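Local atomic coordinates of putative exported protein (Bordetella pertussis Tohama I, PDB entry 2PFZ), a protein that binds pyroglutamic acid as an extracytoplasmic solute receptor, probably delivering it to a tripartite ATP-independent periplasmic (TRAP) transporter. Residues 82-87 with 293-298; 152-157 with 273-278; 55-60 with 214-219. All coordinates share one frame; numbering follows the deposited sequence.

Contact 1: 82-87 with 293-298; sequences PFLATG and AMIDAY
The ring of Tyr-298 meets the loop with the backbone oxygen of Leu-84 at its edge, near the ring plane. Ala-85 CB approaches obliquely, 4.0 Å from Tyr-298 CZ, and the side chain of Leu-84 runs antiparallel alongside the tyrosine, bringing Leu-84 CD1 to 3.8 Å from Tyr-298 CE2. CG of Tyr-298 stands anti to the backbone N (chi1 169°), which carries the ring from the helix out to the loop. There Tyr-298 OH donates to Leu-84 O over 2.7 Å. The C=O···O angle is 130°, and the donor lies 28° out of the carbonyl plane. One turn earlier on the helix, Ile-295 CD1 meets Leu-84 CD2 at 4.0 Å, so the two methyls of this leucine are shared between two residues. Leucine suits the place because it forks, and tyrosine because it is long and ends in a donor. Helix 88-107 also packs on the tyrosine, through Ala-90 and Leu-94. Chemically, the contact is an apolar patch fastened at one polar point: the hydroxyl satisfies a carbonyl in a loop without regular structure, and the bond links the C-terminal helix 289-299 to the loop that precedes helix 88-107.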
# COMPACT_ATOMS: atom_id res chain seq x y z
N PRO A 82 -5.25 -7.89 8.85
CA PRO A 82 -4.42 -7.61 10.05
C PRO A 82 -3.88 -8.85 10.76
O PRO A 82 -4.48 -9.93 10.74
CB PRO A 82 -5.36 -6.84 11.01
CG PRO A 82 -6.70 -7.01 10.49
CD PRO A 82 -6.67 -7.55 9.06
N PHE A 83 -2.71 -8.68 11.35
CA PHE A 83 -2.08 -9.72 12.16
C PHE A 83 -1.88 -11.08 11.47
O PHE A 83 -2.09 -12.13 12.06
CB PHE A 83 -2.74 -9.77 13.55
CG PHE A 83 -2.38 -8.56 14.35
CD1 PHE A 83 -1.18 -8.54 15.06
CD2 PHE A 83 -3.14 -7.41 14.30
CE1 PHE A 83 -0.77 -7.42 15.74
CE2 PHE A 83 -2.71 -6.25 15.01
CZ PHE A 83 -1.52 -6.30 15.72
N LEU A 84 -1.46 -10.99 10.22
CA LEU A 84 -1.07 -12.13 9.41
C LEU A 84 0.42 -12.02 9.09
O LEU A 84 1.14 -13.02 9.20
CB LEU A 84 -1.89 -12.16 8.12
CG LEU A 84 -1.55 -13.28 7.14
CD1 LEU A 84 -1.76 -14.65 7.74
CD2 LEU A 84 -2.39 -13.06 5.90
N ALA A 85 0.90 -10.82 8.72
CA ALA A 85 2.30 -10.60 8.42
C ALA A 85 2.62 -9.22 8.95
O ALA A 85 2.21 -8.19 8.39
CB ALA A 85 2.60 -10.70 6.88
N THR A 86 3.32 -9.19 10.08
CA THR A 86 3.41 -7.97 10.88
C THR A 86 4.86 -7.46 10.96
O THR A 86 5.28 -6.88 11.95
CB THR A 86 2.89 -8.26 12.31
OG1 THR A 86 3.60 -9.38 12.85
CG2 THR A 86 1.38 -8.58 12.29
N GLY A 87 5.62 -7.67 9.90
CA GLY A 87 6.99 -7.16 9.82
C GLY A 87 7.45 -7.25 8.38
O GLY A 87 6.78 -7.87 7.56
N ALA A 293 -4.17 -22.03 -1.16
CA ALA A 293 -2.85 -22.24 -1.73
C ALA A 293 -1.91 -21.11 -1.33
O ALA A 293 -0.77 -21.38 -0.98
CB ALA A 293 -2.92 -22.35 -3.25
N MET A 294 -2.40 -19.88 -1.37
CA MET A 294 -1.56 -18.72 -1.00
C MET A 294 -1.17 -18.83 0.45
O MET A 294 -0.01 -18.66 0.80
CB MET A 294 -2.31 -17.41 -1.26
CG MET A 294 -2.29 -17.00 -2.74
SD MET A 294 -3.09 -15.44 -3.10
CE MET A 294 -4.67 -16.04 -3.71
N ILE A 295 -2.14 -19.12 1.30
CA ILE A 295 -1.86 -19.16 2.73
C ILE A 295 -0.90 -20.32 3.07
O ILE A 295 0.00 -20.16 3.89
CB ILE A 295 -3.18 -19.11 3.56
CG1 ILE A 295 -3.05 -18.10 4.72
CG2 ILE A 295 -3.65 -20.49 3.95
CD1 ILE A 295 -3.03 -16.62 4.24
N ASP A 296 -1.07 -21.47 2.40
CA ASP A 296 -0.14 -22.58 2.58
C ASP A 296 1.27 -22.22 2.16
O ASP A 296 2.21 -22.47 2.91
CB ASP A 296 -0.62 -23.86 1.86
CG ASP A 296 -1.87 -24.48 2.50
OD1 ASP A 296 -2.29 -24.07 3.62
OD2 ASP A 296 -2.44 -25.40 1.90
N ALA A 297 1.41 -21.59 0.98
CA ALA A 297 2.75 -21.16 0.51
C ALA A 297 3.38 -20.16 1.45
O ALA A 297 4.59 -20.19 1.67
CB ALA A 297 2.69 -20.59 -0.92
N TYR A 298 2.58 -19.26 2.02
CA TYR A 298 3.10 -18.28 2.97
C TYR A 298 3.60 -18.96 4.25
O TYR A 298 4.63 -18.59 4.82
CB TYR A 298 2.01 -17.26 3.31
CG TYR A 298 2.32 -16.36 4.47
CD1 TYR A 298 3.45 -15.53 4.44
CD2 TYR A 298 1.51 -16.33 5.60
CE1 TYR A 298 3.76 -14.69 5.51
CE2 TYR A 298 1.81 -15.49 6.68
CZ TYR A 298 2.93 -14.68 6.62
OH TYR A 298 3.25 -13.83 7.66

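Contact 2: 152-157 with 273-278; sequences AELVGA and TEVGKR
Ala-152 O is gripped by two backbone N-H groups, one of them from Val-155, whose side chain packs against Val-275 across the contact. Ala-157 N binds Ala-152 O at 2.8 Å and Val-155 N binds it at 3.1 Å, and the two donors reach the oxygen from opposite faces of its plane. The longer-range bond belongs to a Schellman motif, in which Gly-156 takes a positive phi (80°), a conformation easy for a residue with no CB. The chain thereby turns off the helix just after the two residues that touch helix 266-287.

Leu-154 buries the largest area of any residue here, its CB directed toward the other helix. Its CB and CD1 both rest on Val-275 CG1, Leu-154 CD1 at 4.0 Å. Both methyls press on the same side of the bent arginine chain, at CD and NE of Arg-278, the leucine and the arginine lying antiparallel. Leu-154 CD2 comes to 3.5 Å from Arg-278 CD. Arg-278 NE is buried here without a partner, while Val-275 CG2 lies at the edge of the guanidinium, in its plane. That same methyl, Val-275 CG2, meets Val-155 CG1 at 4.2 Å, the two valines crossing at about a right angle. With CG1 anti to its backbone N (chi1 172°), Val-275 offers one branch to each of Leu-154 and Val-155; a beta-branched residue suits that double duty.

Helix 146-155 connects the neighbouring parallel strands 140-143 and 158-161, a beta-alpha-beta crossover. Ala-152 and Ala-157 touch Trp-141 of the first strand, whereas Leu-154 and Val-155 lean on helix 266-287, also reaching Met-279 and Leu-272.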
# COMPACT_ATOMS: atom_id res chain seq x y z
N ALA A 152 -12.36 -0.92 10.33
CA ALA A 152 -13.08 0.12 11.09
C ALA A 152 -14.42 -0.43 11.58
O ALA A 152 -14.73 -0.38 12.78
CB ALA A 152 -13.28 1.39 10.25
N GLU A 153 -15.20 -1.00 10.66
CA GLU A 153 -16.52 -1.50 11.03
C GLU A 153 -16.40 -2.59 12.09
O GLU A 153 -17.25 -2.70 12.98
CB GLU A 153 -17.27 -2.03 9.82
CG GLU A 153 -17.74 -0.93 8.88
CD GLU A 153 -18.19 -1.46 7.54
OE1 GLU A 153 -18.24 -2.70 7.35
OE2 GLU A 153 -18.49 -0.64 6.65
N LEU A 154 -15.34 -3.39 12.00
CA LEU A 154 -15.21 -4.52 12.90
C LEU A 154 -14.77 -4.10 14.31
O LEU A 154 -14.95 -4.88 15.24
CB LEU A 154 -14.31 -5.63 12.33
CG LEU A 154 -14.92 -6.42 11.16
CD1 LEU A 154 -13.86 -7.29 10.52
CD2 LEU A 154 -16.18 -7.26 11.55
N VAL A 155 -14.21 -2.90 14.45
CA VAL A 155 -13.85 -2.39 15.78
C VAL A 155 -14.91 -1.41 16.32
O VAL A 155 -14.74 -0.85 17.40
CB VAL A 155 -12.40 -1.78 15.87
CG1 VAL A 155 -11.34 -2.85 15.59
CG2 VAL A 155 -12.21 -0.54 14.96
N GLY A 156 -15.98 -1.23 15.55
CA GLY A 156 -17.04 -0.28 15.88
C GLY A 156 -16.74 1.16 15.54
O GLY A 156 -17.43 2.06 16.02
N ALA A 157 -15.71 1.40 14.72
CA ALA A 157 -15.45 2.76 14.23
C ALA A 157 -16.35 3.07 13.04
O ALA A 157 -17.02 2.17 12.50
CB ALA A 157 -13.97 2.96 13.86
N THR A 273 -5.85 -9.09 16.66
CA THR A 273 -5.58 -10.43 16.14
C THR A 273 -6.89 -11.19 15.92
O THR A 273 -7.09 -11.84 14.87
CB THR A 273 -4.62 -11.21 17.09
OG1 THR A 273 -3.33 -10.59 17.04
CG2 THR A 273 -4.46 -12.71 16.67
N GLU A 274 -7.79 -11.08 16.90
CA GLU A 274 -9.12 -11.70 16.78
C GLU A 274 -9.88 -11.17 15.55
O GLU A 274 -10.44 -11.97 14.80
CB GLU A 274 -9.94 -11.57 18.09
CG GLU A 274 -11.06 -12.63 18.25
CD GLU A 274 -10.54 -14.08 18.31
OE1 GLU A 274 -9.31 -14.28 18.30
OE2 GLU A 274 -11.36 -15.03 18.36
N VAL A 275 -9.84 -9.86 15.34
CA VAL A 275 -10.38 -9.22 14.11
C VAL A 275 -9.70 -9.79 12.86
O VAL A 275 -10.37 -10.18 11.89
CB VAL A 275 -10.18 -7.67 14.13
CG1 VAL A 275 -10.56 -7.04 12.77
CG2 VAL A 275 -10.97 -7.00 15.29
N GLY A 276 -8.38 -9.85 12.90
CA GLY A 276 -7.60 -10.46 11.81
C GLY A 276 -8.01 -11.90 11.47
O GLY A 276 -8.11 -12.25 10.29
N LYS A 277 -8.21 -12.74 12.50
CA LYS A 277 -8.60 -14.15 12.28
C LYS A 277 -9.99 -14.26 11.66
O LYS A 277 -10.22 -15.08 10.77
CB LYS A 277 -8.55 -14.97 13.57
CG LYS A 277 -7.13 -15.31 14.01
CD LYS A 277 -7.08 -16.72 14.59
CE LYS A 277 -7.29 -16.74 16.10
NZ LYS A 277 -5.97 -16.69 16.80
N ARG A 278 -10.90 -13.42 12.13
CA ARG A 278 -12.22 -13.29 11.50
C ARG A 278 -12.08 -12.88 10.03
O ARG A 278 -12.66 -13.51 9.14
CB ARG A 278 -13.04 -12.27 12.28
CG ARG A 278 -14.28 -11.78 11.60
CD ARG A 278 -14.47 -10.29 11.86
NE ARG A 278 -13.96 -9.81 13.17
CZ ARG A 278 -14.57 -9.99 14.35
NH1 ARG A 278 -15.72 -10.65 14.42
NH2 ARG A 278 -14.01 -9.52 15.46

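Contact 3: 55-60 with 214-219; sequences QGNQAQ and KKAFDA
Ala-216 is the centre of this small surface contact: its single methyl points at the loop and is met by Asn-57 and Gln-60. The amide oxygen of the asparagine, Asn-57 OD1, lies 3.5 Å from Ala-216 CB, while Gln-60 CB reaches the same methyl, Ala-216 CB, at 3.6 Å and Gln-60 CG adds a further touch. No hydrogen bond passes between the segments. Alanine fits because its short side chain lets the helix come close, with the CA atoms of Gln-60 and Ala-216 only 5.8 Å apart. Asn-57 leaves helix 50-55 through a Schellman motif, and its positive phi (56°) is one that asparagine tolerates better than most residues. With CG anti to the backbone N (chi1 -158°), its amide extends toward the helix. Gln-60 gives the contact only the base of its side chain; the chain bends at chi2 (94°), leading the amide away to bond Asp-4 N through OE1.

The loop runs into strand 61-65, and Gln-60 is backbone-bonded to Asn-213 at the end of strand 207-213, just before helix 214-218. The contact thus sits where two antiparallel neighbours of a sheet meet the flanking helices, with Trp-3 of strand 2-6 touching both Gln-60 and Ala-216.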
# COMPACT_ATOMS: atom_id res chain seq x y z
N GLN A 55 -5.19 -0.86 -17.53
CA GLN A 55 -5.90 -1.91 -18.22
C GLN A 55 -6.31 -1.51 -19.64
O GLN A 55 -6.21 -2.32 -20.57
CB GLN A 55 -7.14 -2.34 -17.45
CG GLN A 55 -7.81 -3.55 -18.05
CD GLN A 55 -9.03 -3.99 -17.29
OE1 GLN A 55 -9.72 -4.91 -17.71
NE2 GLN A 55 -9.30 -3.35 -16.15
N GLY A 56 -6.77 -0.27 -19.79
CA GLY A 56 -7.28 0.23 -21.08
C GLY A 56 -6.15 0.80 -21.91
O GLY A 56 -6.37 1.32 -23.02
N ASN A 57 -4.92 0.68 -21.40
CA ASN A 57 -3.76 1.31 -22.01
C ASN A 57 -3.92 2.82 -22.19
O ASN A 57 -3.34 3.40 -23.13
CB ASN A 57 -3.39 0.67 -23.36
CG ASN A 57 -1.94 0.93 -23.73
OD1 ASN A 57 -1.09 1.07 -22.85
ND2 ASN A 57 -1.64 0.99 -25.05
N GLN A 58 -4.69 3.47 -21.31
CA GLN A 58 -4.69 4.96 -21.28
C GLN A 58 -3.36 5.48 -20.70
O GLN A 58 -2.80 6.50 -21.16
CB GLN A 58 -5.88 5.52 -20.49
CG GLN A 58 -7.26 5.16 -21.04
CD GLN A 58 -8.40 5.80 -20.25
OE1 GLN A 58 -8.29 6.94 -19.75
NE2 GLN A 58 -9.50 5.08 -20.15
N ALA A 59 -2.87 4.79 -19.67
CA ALA A 59 -1.49 4.94 -19.21
C ALA A 59 -0.86 3.59 -19.45
O ALA A 59 -1.50 2.59 -19.20
CB ALA A 59 -1.45 5.30 -17.70
N GLN A 60 0.38 3.54 -19.97
CA GLN A 60 1.04 2.26 -20.28
C GLN A 60 1.56 1.54 -19.03
O GLN A 60 1.78 0.34 -19.05
CB GLN A 60 2.20 2.47 -21.25
CG GLN A 60 1.77 3.14 -22.56
CD GLN A 60 1.93 4.65 -22.54
OE1 GLN A 60 1.87 5.30 -21.48
NE2 GLN A 60 2.15 5.22 -23.71
N LYS A 214 0.28 -5.01 -21.10
CA LYS A 214 1.01 -6.02 -21.91
C LYS A 214 1.20 -5.55 -23.36
O LYS A 214 2.29 -5.70 -23.94
CB LYS A 214 0.25 -7.36 -21.95
CG LYS A 214 0.00 -8.02 -20.63
CD LYS A 214 1.08 -9.07 -20.29
CE LYS A 214 0.62 -10.11 -19.27
NZ LYS A 214 1.69 -11.23 -19.22
N LYS A 215 0.14 -5.00 -23.95
CA LYS A 215 0.23 -4.50 -25.34
C LYS A 215 1.29 -3.41 -25.48
O LYS A 215 2.06 -3.41 -26.44
CB LYS A 215 -1.14 -3.99 -25.82
CG LYS A 215 -2.10 -5.09 -26.21
CD LYS A 215 -3.29 -4.48 -26.95
CE LYS A 215 -4.46 -5.44 -26.98
NZ LYS A 215 -5.67 -4.76 -27.54
N ALA A 216 1.35 -2.51 -24.50
CA ALA A 216 2.34 -1.43 -24.51
C ALA A 216 3.76 -2.00 -24.36
O ALA A 216 4.71 -1.53 -25.01
CB ALA A 216 2.06 -0.43 -23.39
N PHE A 217 3.90 -3.01 -23.50
CA PHE A 217 5.18 -3.67 -23.27
C PHE A 217 5.68 -4.35 -24.57
O PHE A 217 6.87 -4.20 -24.96
CB PHE A 217 5.00 -4.70 -22.16
CG PHE A 217 6.24 -5.48 -21.83
CD1 PHE A 217 7.24 -4.91 -21.05
CD2 PHE A 217 6.41 -6.78 -22.31
CE1 PHE A 217 8.43 -5.62 -20.75
CE2 PHE A 217 7.56 -7.50 -22.02
CZ PHE A 217 8.57 -6.93 -21.22
N ASP A 218 4.76 -5.06 -25.21
CA ASP A 218 4.99 -5.86 -26.42
C ASP A 218 5.46 -5.04 -27.61
O ASP A 218 6.15 -5.57 -28.51
CB ASP A 218 3.72 -6.62 -26.78
CG ASP A 218 3.52 -7.87 -25.94
OD1 ASP A 218 4.40 -8.19 -25.11
OD2 ASP A 218 2.47 -8.53 -26.09
N ALA A 219 5.07 -3.77 -27.64
CA ALA A 219 5.45 -2.85 -28.71
C ALA A 219 6.91 -2.44 -28.63
O ALA A 219 7.47 -1.96 -29.62
CB ALA A 219 4.55 -1.63 -28.70

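How the contacts relate
Contacts 1 and 2 are neighbours, their centres 17 Å apart, and they touch directly: Phe-83 CG lies 3.5 Å from Thr-273 OG1, and Pro-82 CG packs 3.8 Å from Gly-276 CA. Helix 266-287 leads into helix 289-299, so the consecutive C-terminal helices supply one side each of contacts 2 and 1. Contact 3 stands apart at the other end of the molecule; its centre is 39 Å from that of contact 2, across the middle of the chain, and 31 Å from that of contact 1. No residue of the three lines the pyroglutamic acid pocket, although segment 152-157 packs through Ala-152 and Ala-157 on Trp-141, the sequence neighbour of the pocket residue Arg-142.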